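Lipase (Streptomyces rimosus, PDB 5MAL) hydrolyses triacylglycerols and other esters, favouring medium-length acyl chains, as a secreted monomeric serine esterase of the GDSL family that also cleaves palmitoyl-CoA. Local coordinates at residues V136-P142 with F183-N189; K32-A36 with V75-I79; G8-S12 with Y141-Y145; Y4-G8 with Q64-V68. One frame throughout, in Å; residues are numbered along the deposited sequence.

Interaction 1: V136-P142 with F183-N189; sequences VVVLGYP and FAFGDVN
Four backbone hydrogen bonds zip 136-142 to 183-189 in parallel: Ala184 N to Val136 O (2.9 Å), Val138 N to Ala184 O (2.8 Å), Gly186 N to Val138 O (2.6 Å) and Gly140 N to Gly186 O (2.9 Å). The register pairs Val137 with Ala184, Val138 with Phe185 and Leu139 with Gly186, whose CA atoms lie 4.8, 4.8 and 4.4 Å apart; the axes of strands 136-139 and 184-186 run 33° from parallel. Beyond the strands, a water bridges Tyr141 O and Val188 N, 2.9 Å from each, and Asp187 OD1 caps the turn into helix 189-192 by accepting from Asn189 N at 2.9 Å. Strand 184-186 is the edge strand of the five-stranded parallel sheet of the SGNH-hydrolase α/β fold, and helix 159-180 makes the crossover between the two strands. Beta-branched valines, all with chi1 t, suit the extended backbone of 136-138. Val136 CG1 sits over the Phe183 ring (chi1 m), 3.6 Å from its centroid, a CH-pi contact. On the side bearing Val138, Phe185 (chi1 t) swings its ring along the strand until CZ is 3.6 Å from Gly140 CA, where a CB would clash with the ring. Farther on, Val188 (chi1 m) places CG2 3.4 Å from Tyr141 C and 3.9 Å from Pro142 CD, and Asn189 OD1 approaches Pro142 CA at 3.5 Å while accepting from Arg143 N.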
loop_
_atom_site.group_PDB
_atom_site.type_symbol
_atom_site.label_atom_id
_atom_site.label_comp_id
_atom_site.label_asym_id
_atom_site.label_seq_id
_atom_site.Cartn_x
_atom_site.Cartn_y
_atom_site.Cartn_z
ATOM N N VAL A 136 -5.351 -8.998 -12.261
ATOM C CA VAL A 136 -4.438 -8.139 -11.531
ATOM C C VAL A 136 -5.210 -7.124 -10.723
ATOM O O VAL A 136 -6.077 -6.429 -11.248
ATOM C CB VAL A 136 -3.461 -7.437 -12.485
ATOM C CG1 VAL A 136 -2.478 -6.594 -11.727
ATOM C CG2 VAL A 136 -2.701 -8.474 -13.299
ATOM N N VAL A 137 -4.918 -7.065 -9.429
ATOM C CA VAL A 137 -5.595 -6.116 -8.566
ATOM C C VAL A 137 -4.576 -5.154 -7.991
ATOM O O VAL A 137 -3.703 -5.547 -7.202
ATOM C CB VAL A 137 -6.327 -6.803 -7.407
ATOM C CG1 VAL A 137 -7.202 -5.778 -6.674
ATOM C CG2 VAL A 137 -7.152 -7.971 -7.905
ATOM N N VAL A 138 -4.681 -3.897 -8.383
ATOM C CA VAL A 138 -3.863 -2.858 -7.771
ATOM C C VAL A 138 -4.662 -2.253 -6.634
ATOM O O VAL A 138 -5.803 -1.839 -6.821
ATOM C CB VAL A 138 -3.477 -1.766 -8.762
ATOM C CG1 VAL A 138 -2.593 -0.743 -8.057
ATOM C CG2 VAL A 138 -2.763 -2.370 -9.954
ATOM N N LEU A 139 -4.094 -2.238 -5.441
ATOM C CA LEU A 139 -4.801 -1.673 -4.317
ATOM C C LEU A 139 -4.184 -0.326 -4.001
ATOM O O LEU A 139 -2.971 -0.140 -4.128
ATOM C CB LEU A 139 -4.742 -2.602 -3.121
ATOM C CG LEU A 139 -5.573 -3.881 -3.271
ATOM C CD1 LEU A 139 -4.795 -5.021 -3.917
ATOM C CD2 LEU A 139 -6.088 -4.303 -1.909
ATOM N N GLY A 140 -5.021 0.627 -3.629
ATOM C CA GLY A 140 -4.533 1.952 -3.301
ATOM C C GLY A 140 -4.060 2.060 -1.858
ATOM O O GLY A 140 -3.863 1.052 -1.166
ATOM N N TYR A 141 -3.856 3.295 -1.418
ATOM C CA TYR A 141 -3.501 3.582 -0.038
ATOM C C TYR A 141 -4.675 4.286 0.603
ATOM O O TYR A 141 -5.469 4.924 -0.080
ATOM C CB TYR A 141 -2.247 4.455 0.042
ATOM C CG TYR A 141 -1.028 3.839 -0.584
ATOM C CD1 TYR A 141 -0.174 3.045 0.157
ATOM C CD2 TYR A 141 -0.735 4.050 -1.931
ATOM C CE1 TYR A 141 0.954 2.468 -0.418
ATOM C CE2 TYR A 141 0.385 3.484 -2.518
ATOM C CZ TYR A 141 1.231 2.703 -1.762
ATOM O OH TYR A 141 2.347 2.131 -2.321
ATOM N N PRO A 142 -4.804 4.174 1.929
ATOM C CA PRO A 142 -5.925 4.877 2.547
ATOM C C PRO A 142 -5.543 6.324 2.792
ATOM O O PRO A 142 -4.362 6.590 3.016
ATOM C CB PRO A 142 -6.121 4.119 3.868
ATOM C CG PRO A 142 -4.725 3.679 4.236
ATOM C CD PRO A 142 -4.038 3.371 2.899
ATOM N N PHE A 183 -5.995 -3.440 -15.455
ATOM C CA PHE A 183 -5.978 -3.994 -14.097
ATOM C C PHE A 183 -7.129 -3.433 -13.295
ATOM O O PHE A 183 -7.577 -2.314 -13.552
ATOM C CB PHE A 183 -4.684 -3.673 -13.359
ATOM C CG PHE A 183 -3.427 -4.123 -14.061
ATOM C CD1 PHE A 183 -3.453 -5.123 -15.020
ATOM C CD2 PHE A 183 -2.210 -3.566 -13.710
ATOM C CE1 PHE A 183 -2.277 -5.534 -15.639
ATOM C CE2 PHE A 183 -1.041 -3.960 -14.324
ATOM C CZ PHE A 183 -1.075 -4.958 -15.293
ATOM N N ALA A 184 -7.608 -4.209 -12.329
ATOM C CA ALA A 184 -8.577 -3.705 -11.375
ATOM C C ALA A 184 -7.857 -2.796 -10.400
ATOM O O ALA A 184 -6.683 -3.020 -10.096
ATOM C CB ALA A 184 -9.256 -4.831 -10.634
ATOM N N PHE A 185 -8.551 -1.761 -9.947
ATOM C CA PHE A 185 -8.077 -0.929 -8.843
ATOM C C PHE A 185 -8.987 -1.117 -7.648
ATOM O O PHE A 185 -10.219 -1.059 -7.766
ATOM C CB PHE A 185 -8.030 0.545 -9.230
ATOM C CG PHE A 185 -7.537 1.429 -8.135
ATOM C CD1 PHE A 185 -6.188 1.493 -7.841
ATOM C CD2 PHE A 185 -8.427 2.174 -7.369
ATOM C CE1 PHE A 185 -5.724 2.307 -6.810
ATOM C CE2 PHE A 185 -7.968 2.986 -6.348
ATOM C CZ PHE A 185 -6.607 3.049 -6.077
ATOM N N GLY A 186 -8.381 -1.349 -6.493
ATOM C CA GLY A 186 -9.124 -1.511 -5.265
ATOM C C GLY A 186 -8.916 -0.277 -4.409
ATOM O O GLY A 186 -7.818 -0.023 -3.894
ATOM N N ASP A 187 -9.970 0.517 -4.290
ATOM C CA ASP A 187 -9.926 1.733 -3.489
ATOM C C ASP A 187 -10.154 1.376 -2.027
ATOM O O ASP A 187 -11.261 1.006 -1.639
ATOM C CB ASP A 187 -10.988 2.718 -3.976
ATOM C CG ASP A 187 -11.029 3.994 -3.158
ATOM O OD1 ASP A 187 -10.169 4.183 -2.273
ATOM O OD2 ASP A 187 -11.927 4.822 -3.421
ATOM N N VAL A 188 -9.125 1.491 -1.200
ATOM C CA VAL A 188 -9.300 1.031 0.174
ATOM C C VAL A 188 -9.950 2.087 1.064
ATOM O O VAL A 188 -10.236 1.823 2.226
ATOM C CB VAL A 188 -7.967 0.569 0.796
ATOM C CG1 VAL A 188 -7.452 -0.664 0.046
ATOM C CG2 VAL A 188 -6.932 1.693 0.813
ATOM N N ASN A 189 -10.228 3.265 0.521
ATOM C CA ASN A 189 -11.008 4.235 1.275
ATOM C C ASN A 189 -12.439 3.767 1.442
ATOM O O ASN A 189 -13.169 4.262 2.298
ATOM C CB ASN A 189 -10.987 5.593 0.592
ATOM C CG ASN A 189 -9.668 6.272 0.735
ATOM O OD1 ASN A 189 -9.086 6.282 1.818
ATOM N ND2 ASN A 189 -9.172 6.838 -0.356
HETATM O O HOH W 1 -7.143 3.481 -1.984
#

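Interaction 2: K32-A36 with V75-I79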
loop_
_atom_site.group_PDB
_atom_site.type_symbol
_atom_site.label_atom_id
_atom_site.label_comp_id
_atom_site.label_asym_id
_atom_site.label_seq_id
_atom_site.Cartn_x
_atom_site.Cartn_y
_atom_site.Cartn_z
ATOM N N LYS A 32 -0.820 -11.756 8.811
ATOM C CA LYS A 32 -2.087 -11.052 8.940
ATOM C C LYS A 32 -2.216 -9.944 7.900
ATOM O O LYS A 32 -3.143 -9.138 7.953
ATOM C CB LYS A 32 -2.242 -10.475 10.343
ATOM C CG LYS A 32 -2.280 -11.550 11.415
ATOM C CD LYS A 32 -2.624 -10.984 12.777
ATOM C CE LYS A 32 -2.461 -12.046 13.853
ATOM N NZ LYS A 32 -3.473 -13.123 13.728
ATOM N N SER A 33 -1.285 -9.913 6.957
ATOM C CA SER A 33 -1.383 -9.017 5.802
ATOM C C SER A 33 -2.522 -9.443 4.888
ATOM O O SER A 33 -2.915 -10.615 4.892
ATOM C CB SER A 33 -0.081 -9.039 5.011
ATOM O OG SER A 33 0.088 -10.322 4.432
ATOM N N TYR A 34 -3.046 -8.535 4.064
ATOM C CA TYR A 34 -4.193 -8.975 3.269
ATOM C C TYR A 34 -3.801 -10.106 2.292
ATOM O O TYR A 34 -4.593 -11.007 2.083
ATOM C CB TYR A 34 -4.867 -7.804 2.529
ATOM C CG TYR A 34 -4.068 -7.221 1.403
ATOM C CD1 TYR A 34 -4.148 -7.762 0.118
ATOM C CD2 TYR A 34 -3.262 -6.109 1.606
ATOM C CE1 TYR A 34 -3.412 -7.234 -0.913
ATOM C CE2 TYR A 34 -2.528 -5.564 0.576
ATOM C CZ TYR A 34 -2.607 -6.140 -0.681
ATOM O OH TYR A 34 -1.889 -5.632 -1.725
ATOM N N PRO A 35 -2.565 -10.100 1.726
ATOM C CA PRO A 35 -2.320 -11.251 0.854
ATOM C C PRO A 35 -2.261 -12.570 1.600
ATOM O O PRO A 35 -2.783 -13.559 1.106
ATOM C CB PRO A 35 -0.951 -10.935 0.235
ATOM C CG PRO A 35 -0.873 -9.452 0.264
ATOM C CD PRO A 35 -1.466 -9.119 1.607
ATOM N N ALA A 36 -1.639 -12.584 2.769
ATOM C CA ALA A 36 -1.555 -13.818 3.538
ATOM C C ALA A 36 -2.950 -14.262 3.987
ATOM O O ALA A 36 -3.274 -15.449 3.959
ATOM C CB ALA A 36 -0.644 -13.639 4.726
ATOM N N VAL A 75 -2.510 -11.448 -9.382
ATOM C CA VAL A 75 -1.442 -10.596 -8.905
ATOM C C VAL A 75 -2.066 -9.453 -8.117
ATOM O O VAL A 75 -3.016 -8.821 -8.578
ATOM C CB VAL A 75 -0.591 -10.017 -10.057
ATOM C CG1 VAL A 75 0.454 -9.053 -9.517
ATOM C CG2 VAL A 75 0.061 -11.131 -10.852
ATOM N N SER A 76 -1.552 -9.202 -6.922
ATOM C CA SER A 76 -1.957 -8.006 -6.194
ATOM C C SER A 76 -0.747 -7.116 -5.980
ATOM O O SER A 76 0.387 -7.591 -5.921
ATOM C CB SER A 76 -2.603 -8.346 -4.848
ATOM O OG SER A 76 -1.719 -9.082 -4.025
ATOM N N ILE A 77 -0.979 -5.819 -5.827
ATOM C CA ILE A 77 0.142 -4.936 -5.561
ATOM C C ILE A 77 -0.304 -3.623 -4.946
ATOM O O ILE A 77 -1.359 -3.098 -5.292
ATOM C CB ILE A 77 0.942 -4.666 -6.858
ATOM C CG1 ILE A 77 2.230 -3.896 -6.550
ATOM C CG2 ILE A 77 0.061 -3.955 -7.902
ATOM C CD1 ILE A 77 3.214 -3.875 -7.718
ATOM N N THR A 78 0.472 -3.152 -3.974
ATOM C CA THR A 78 0.486 -1.748 -3.586
ATOM C C THR A 78 1.921 -1.308 -3.825
ATOM O O THR A 78 2.841 -1.935 -3.344
ATOM C CB THR A 78 0.081 -1.493 -2.102
ATOM O OG1 THR A 78 0.968 -2.200 -1.236
ATOM C CG2 THR A 78 -1.343 -1.946 -1.825
ATOM N N ILE A 79 2.127 -0.280 -4.637
ATOM C CA ILE A 79 3.483 0.230 -4.831
ATOM C C ILE A 79 3.399 1.658 -5.304
ATOM O O ILE A 79 2.425 2.050 -5.946
ATOM C CB ILE A 79 4.297 -0.602 -5.852
ATOM C CG1 ILE A 79 5.802 -0.353 -5.680
ATOM C CG2 ILE A 79 3.859 -0.300 -7.275
ATOM C CD1 ILE A 79 6.383 -0.898 -4.379
HETATM O O HOH W 2 0.051 -7.537 -2.837
#
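Residues 32-36 run from a loop into the first turn of helix 34-40, while 75-79 follow the extended course of strand 74-78, at the centre of the parallel sheet. The two backbones stay well apart: their closest CA atoms, those of Pro35 and Ser76, are 7.8 Å from each other, and no direct hydrogen bond joins the segments. Ser33 is the N-cap of the helix, its OG accepting from Ala36 N at 3.3 Å; Pro35 fits the first turn, where its missing NH costs no helical bond. Tyr34, with chi1 p, spans the gap. Its CE1 lies 4.0 Å from Ser76 OG and its OH is 3.7 Å from Thr78 CG2, while Pro35 CG comes within 4.4 Å of Ser76 OG. Ser76 and Thr78 alternate with Ile77, so both direct their CA-to-CB bonds toward the helix and Ile77 directs its own away. A water links the two sides, 2.9 Å from Tyr34 OH and 2.6 Å from Ser76 OG. This is a helix laid over one face of the α/β sheet. The buried hydroxyls also have partners nearby: Tyr34 OH and Thr78 OG1 bond to Ser12 OG, close after the nucleophile, and Ser76 OG to Tyr4 OH. Small hydroxylated side chains on the strand thus leave room for a tyrosine and a water, so this helix-sheet contact is joined through a polar network instead of by aliphatic packing alone.

Interaction 3: G8-S12 with Y141-Y145; sequences GDSYS and YPRFY
The GDSL motif of this lipase family, here Gly8-Asp9-Ser10-Tyr11 with tyrosine in the place of leucine, carries the catalytic nucleophile and meets the loop after strand 135-139. At Gly8, phi/psi of 127/-158° would jam a CB against the preceding carbonyl, so glycine suits the bend. Asp9 (chi1 p) N-caps the short helix 10-13: OD1 accepts from Tyr11 N at 3.1 Å, while OD2 accepts from Tyr141 OH at 2.6 Å. Ser10, the nucleophile, makes no contact with 141-145; its OG bonds to NE2 of His216, in keeping with the Ser/His dyad described for this enzyme. Tyr11 (chi1 m) points toward the loop and offers a ring face to the edge of Tyr141 (chi1 m), a T-shaped pair with centroids 5.1 Å apart and planes at 86°. The CA atoms of these two tyrosines are 7.8 Å apart. Around the Tyr11 ring, Pro142 CD lies 4.3 Å from CE2, and Phe144 CZ approaches Tyr11 OH to 3.1 Å. Ser12 N closes the turn on Asp9 O at 3.0 Å.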
loop_
_atom_site.group_PDB
_atom_site.type_symbol
_atom_site.label_atom_id
_atom_site.label_comp_id
_atom_site.label_asym_id
_atom_site.label_seq_id
_atom_site.Cartn_x
_atom_site.Cartn_y
_atom_site.Cartn_z
ATOM N N GLY A 8 4.626 -5.778 -3.861
ATOM C CA GLY A 8 4.441 -4.436 -3.369
ATOM C C GLY A 8 5.289 -4.060 -2.188
ATOM O O GLY A 8 6.342 -4.668 -1.941
ATOM N N ASP A 9 4.820 -3.041 -1.466
ATOM C CA ASP A 9 5.578 -2.464 -0.370
ATOM C C ASP A 9 4.993 -2.909 0.949
ATOM O O ASP A 9 4.400 -3.970 1.030
ATOM C CB ASP A 9 5.612 -0.945 -0.462
ATOM C CG ASP A 9 4.234 -0.329 -0.588
ATOM O OD1 ASP A 9 3.233 -0.952 -0.165
ATOM O OD2 ASP A 9 4.161 0.802 -1.102
ATOM N N SER A 10 5.152 -2.083 1.973
ATOM C CA SER A 10 4.846 -2.493 3.325
ATOM C C SER A 10 3.345 -2.579 3.556
ATOM O O SER A 10 2.898 -3.234 4.496
ATOM C CB SER A 10 5.476 -1.518 4.304
ATOM O OG SER A 10 5.199 -0.199 3.876
ATOM N N TYR A 11 2.562 -1.894 2.725
ATOM C CA TYR A 11 1.104 -1.968 2.896
ATOM C C TYR A 11 0.600 -3.316 2.420
ATOM O O TYR A 11 -0.505 -3.740 2.776
ATOM C CB TYR A 11 0.393 -0.829 2.170
ATOM C CG TYR A 11 0.606 0.466 2.900
ATOM C CD1 TYR A 11 1.833 1.100 2.847
ATOM C CD2 TYR A 11 -0.388 1.019 3.695
ATOM C CE1 TYR A 11 2.064 2.256 3.537
ATOM C CE2 TYR A 11 -0.157 2.191 4.403
ATOM C CZ TYR A 11 1.078 2.795 4.314
ATOM O OH TYR A 11 1.341 3.966 4.985
ATOM N N SER A 12 1.406 -3.981 1.601
ATOM C CA SER A 12 1.039 -5.301 1.120
ATOM C C SER A 12 1.725 -6.357 1.954
ATOM O O SER A 12 1.149 -7.405 2.210
ATOM C CB SER A 12 1.401 -5.495 -0.353
ATOM O OG SER A 12 0.564 -4.698 -1.164
ATOM N N TYR A 141 -3.856 3.295 -1.418
ATOM C CA TYR A 141 -3.501 3.582 -0.038
ATOM C C TYR A 141 -4.675 4.286 0.603
ATOM O O TYR A 141 -5.469 4.924 -0.080
ATOM C CB TYR A 141 -2.247 4.455 0.042
ATOM C CG TYR A 141 -1.028 3.839 -0.584
ATOM C CD1 TYR A 141 -0.174 3.045 0.157
ATOM C CD2 TYR A 141 -0.735 4.050 -1.931
ATOM C CE1 TYR A 141 0.954 2.468 -0.418
ATOM C CE2 TYR A 141 0.385 3.484 -2.518
ATOM C CZ TYR A 141 1.231 2.703 -1.762
ATOM O OH TYR A 141 2.347 2.131 -2.321
ATOM N N PRO A 142 -4.804 4.174 1.929
ATOM C CA PRO A 142 -5.925 4.877 2.547
ATOM C C PRO A 142 -5.543 6.324 2.792
ATOM O O PRO A 142 -4.362 6.590 3.016
ATOM C CB PRO A 142 -6.121 4.119 3.868
ATOM C CG PRO A 142 -4.725 3.679 4.236
ATOM C CD PRO A 142 -4.038 3.371 2.899
ATOM N N ARG A 143 -6.499 7.240 2.707
ATOM C CA ARG A 143 -6.306 8.547 3.314
ATOM C C ARG A 143 -6.001 8.288 4.777
ATOM O O ARG A 143 -6.681 7.479 5.418
ATOM C CB ARG A 143 -7.546 9.435 3.152
ATOM C CG ARG A 143 -7.637 10.155 1.823
ATOM C CD ARG A 143 -8.844 11.071 1.813
ATOM N NE ARG A 143 -10.053 10.300 2.051
ATOM C CZ ARG A 143 -10.868 9.877 1.096
ATOM N NH1 ARG A 143 -10.615 10.180 -0.173
ATOM N NH2 ARG A 143 -11.947 9.170 1.415
ATOM N N PHE A 144 -4.980 8.947 5.309
ATOM C CA PHE A 144 -4.524 8.642 6.656
ATOM C C PHE A 144 -5.416 9.228 7.752
ATOM O O PHE A 144 -5.448 8.705 8.863
ATOM C CB PHE A 144 -3.101 9.146 6.877
ATOM C CG PHE A 144 -2.030 8.313 6.217
ATOM C CD1 PHE A 144 -2.294 7.046 5.733
ATOM C CD2 PHE A 144 -0.734 8.803 6.118
ATOM C CE1 PHE A 144 -1.301 6.288 5.136
ATOM C CE2 PHE A 144 0.272 8.057 5.513
ATOM C CZ PHE A 144 -0.017 6.795 5.020
ATOM N N TYR A 145 -6.106 10.329 7.451
ATOM C CA TYR A 145 -6.782 11.105 8.488
ATOM C C TYR A 145 -8.250 11.368 8.221
ATOM O O TYR A 145 -8.659 11.588 7.075
ATOM C CB TYR A 145 -6.071 12.457 8.667
ATOM C CG TYR A 145 -4.719 12.303 9.273
ATOM C CD1 TYR A 145 -4.586 12.058 10.631
ATOM C CD2 TYR A 145 -3.563 12.380 8.496
ATOM C CE1 TYR A 145 -3.354 11.892 11.208
ATOM C CE2 TYR A 145 -2.314 12.219 9.072
ATOM C CZ TYR A 145 -2.220 11.973 10.431
ATOM O OH TYR A 145 -1.001 11.804 11.056
#

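Interaction 4: Y4-G8 with Q64-V68; sequences YVALG and QLTPV
Leu7, with chi1 m and chi2 t, spreads its branches over the turn that follows helix 57-64: CD1 meets Leu65 CD2 at 3.7 Å, and CD2 lies 3.2 Å from Gln64 O and 4.2 Å from Val68 CG2. Two residues earlier, Val5 (chi1 t) points toward the same turn, with CG1 3.6 Å from Val68 CG2 and 4.0 Å from Pro67 CG. The backbone of Val5 to Leu7 is extended, and the CA atoms of Val5 and Val68 are 6.5 Å apart, those of Leu7 and Gln64 6.4 Å. Leu65 to Val68 form a type I turn closed by Val68 N to Leu65 O at 2.8 Å, with Pro67 in its third position. The arrangement is part of the crossover from strand 46-49 through helix 57-64 to strand 74-78, here passing over a face of strand 3-8. Gln64 (chi1 m, chi2 t) reaches Gly8: its OE1 accepts from Gly8 N at 2.8 Å and its NE2 donates to Gly8 O at 2.9 Å. A primary amide can both accept and donate, so one glutamine can pair with both the NH and the C=O of Gly8. Where the chain leaves the sheet toward the nucleophile, two side-chain hydrogen bonds thus stand beside the aliphatic packing of Val5 and Leu7.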
loop_
_atom_site.group_PDB
_atom_site.type_symbol
_atom_site.label_atom_id
_atom_site.label_comp_id
_atom_site.label_asym_id
_atom_site.label_seq_id
_atom_site.Cartn_x
_atom_site.Cartn_y
_atom_site.Cartn_z
ATOM N N TYR A 4 -1.056 -17.234 -6.949
ATOM C CA TYR A 4 -1.250 -15.871 -6.503
ATOM C C TYR A 4 0.114 -15.277 -6.210
ATOM O O TYR A 4 0.853 -15.797 -5.375
ATOM C CB TYR A 4 -2.150 -15.873 -5.262
ATOM C CG TYR A 4 -2.288 -14.555 -4.528
ATOM C CD1 TYR A 4 -2.239 -13.335 -5.202
ATOM C CD2 TYR A 4 -2.478 -14.534 -3.140
ATOM C CE1 TYR A 4 -2.397 -12.123 -4.509
ATOM C CE2 TYR A 4 -2.607 -13.335 -2.452
ATOM C CZ TYR A 4 -2.572 -12.140 -3.140
ATOM O OH TYR A 4 -2.710 -10.952 -2.466
ATOM N N VAL A 5 0.474 -14.216 -6.921
ATOM C CA VAL A 5 1.672 -13.476 -6.538
ATOM C C VAL A 5 1.276 -12.160 -5.903
ATOM O O VAL A 5 0.546 -11.366 -6.501
ATOM C CB VAL A 5 2.589 -13.184 -7.711
ATOM C CG1 VAL A 5 3.821 -12.422 -7.219
ATOM C CG2 VAL A 5 2.997 -14.498 -8.413
ATOM N N ALA A 6 1.768 -11.929 -4.694
ATOM C CA ALA A 6 1.479 -10.685 -3.998
ATOM C C ALA A 6 2.731 -9.828 -3.935
ATOM O O ALA A 6 3.686 -10.140 -3.232
ATOM C CB ALA A 6 0.949 -10.966 -2.616
ATOM N N LEU A 7 2.693 -8.741 -4.693
ATOM C CA LEU A 7 3.797 -7.801 -4.829
ATOM C C LEU A 7 3.576 -6.569 -3.999
ATOM O O LEU A 7 2.466 -6.302 -3.547
ATOM C CB LEU A 7 3.931 -7.337 -6.280
ATOM C CG LEU A 7 3.927 -8.405 -7.354
ATOM C CD1 LEU A 7 3.719 -7.683 -8.655
ATOM C CD2 LEU A 7 5.259 -9.137 -7.304
ATOM N N GLY A 8 4.626 -5.778 -3.861
ATOM C CA GLY A 8 4.441 -4.436 -3.369
ATOM C C GLY A 8 5.289 -4.060 -2.188
ATOM O O GLY A 8 6.342 -4.668 -1.941
ATOM N N GLN A 64 11.128 -8.718 -6.936
ATOM C CA GLN A 64 9.786 -9.238 -6.618
ATOM C C GLN A 64 9.034 -9.960 -7.733
ATOM O O GLN A 64 8.087 -10.701 -7.462
ATOM C CB GLN A 64 8.892 -8.099 -6.132
ATOM C CG GLN A 64 9.420 -7.357 -4.911
ATOM C CD GLN A 64 8.352 -6.472 -4.313
ATOM O OE1 GLN A 64 7.191 -6.545 -4.723
ATOM N NE2 GLN A 64 8.725 -5.645 -3.339
ATOM N N LEU A 65 9.414 -9.733 -8.983
ATOM C CA LEU A 65 8.619 -10.291 -10.074
ATOM C C LEU A 65 9.003 -11.725 -10.425
ATOM O O LEU A 65 8.378 -12.340 -11.288
ATOM C CB LEU A 65 8.730 -9.409 -11.310
ATOM C CG LEU A 65 8.160 -7.998 -11.163
ATOM C CD1 LEU A 65 8.492 -7.179 -12.385
ATOM C CD2 LEU A 65 6.649 -8.029 -10.931
ATOM N N THR A 66 10.011 -12.266 -9.747
ATOM C CA THR A 66 10.520 -13.599 -10.071
ATOM C C THR A 66 9.438 -14.692 -10.244
ATOM O O THR A 66 9.473 -15.432 -11.233
ATOM C CB THR A 66 11.553 -14.051 -9.021
ATOM O OG1 THR A 66 12.651 -13.128 -9.028
ATOM C CG2 THR A 66 12.065 -15.446 -9.318
ATOM N N PRO A 67 8.457 -14.778 -9.323
ATOM C CA PRO A 67 7.448 -15.833 -9.495
ATOM C C PRO A 67 6.270 -15.455 -10.390
ATOM O O PRO A 67 5.302 -16.220 -10.490
ATOM C CB PRO A 67 6.966 -16.073 -8.060
ATOM C CG PRO A 67 7.076 -14.732 -7.421
ATOM C CD PRO A 67 8.279 -14.053 -8.049
ATOM N N VAL A 68 6.331 -14.286 -11.015
ATOM C CA VAL A 68 5.265 -13.855 -11.905
ATOM C C VAL A 68 5.531 -14.433 -13.284
ATOM O O VAL A 68 6.540 -14.121 -13.897
ATOM C CB VAL A 68 5.177 -12.327 -11.994
ATOM C CG1 VAL A 68 4.108 -11.914 -12.980
ATOM C CG2 VAL A 68 4.902 -11.751 -10.609
#

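How the interactions relate
All four contacts are largely buried, but interaction 3 is the most central, its centre about 3 Å from that of the chain, and interaction 4 the most peripheral, its centre about 15 Å away. Interactions 1, 2 and 4 involve neighbouring strands of one sheet: Val137 N meets Val75 O at 2.7 Å, and Leu7 N meets Ser76 O at 2.9 Å. Between strands, backbone bonding dominates; where a turn covers a strand, aliphatic packing and an amide take over. Nearer the catalytic serine the chemistry turns to hydroxyls, a carboxylate and aromatic rings. Ser12 OG joins interactions 2 and 3, 2.5 Å from Thr78 OG1; Tyr141 and Pro142 belong to 1 and 3, Gly8 to 3 and 4.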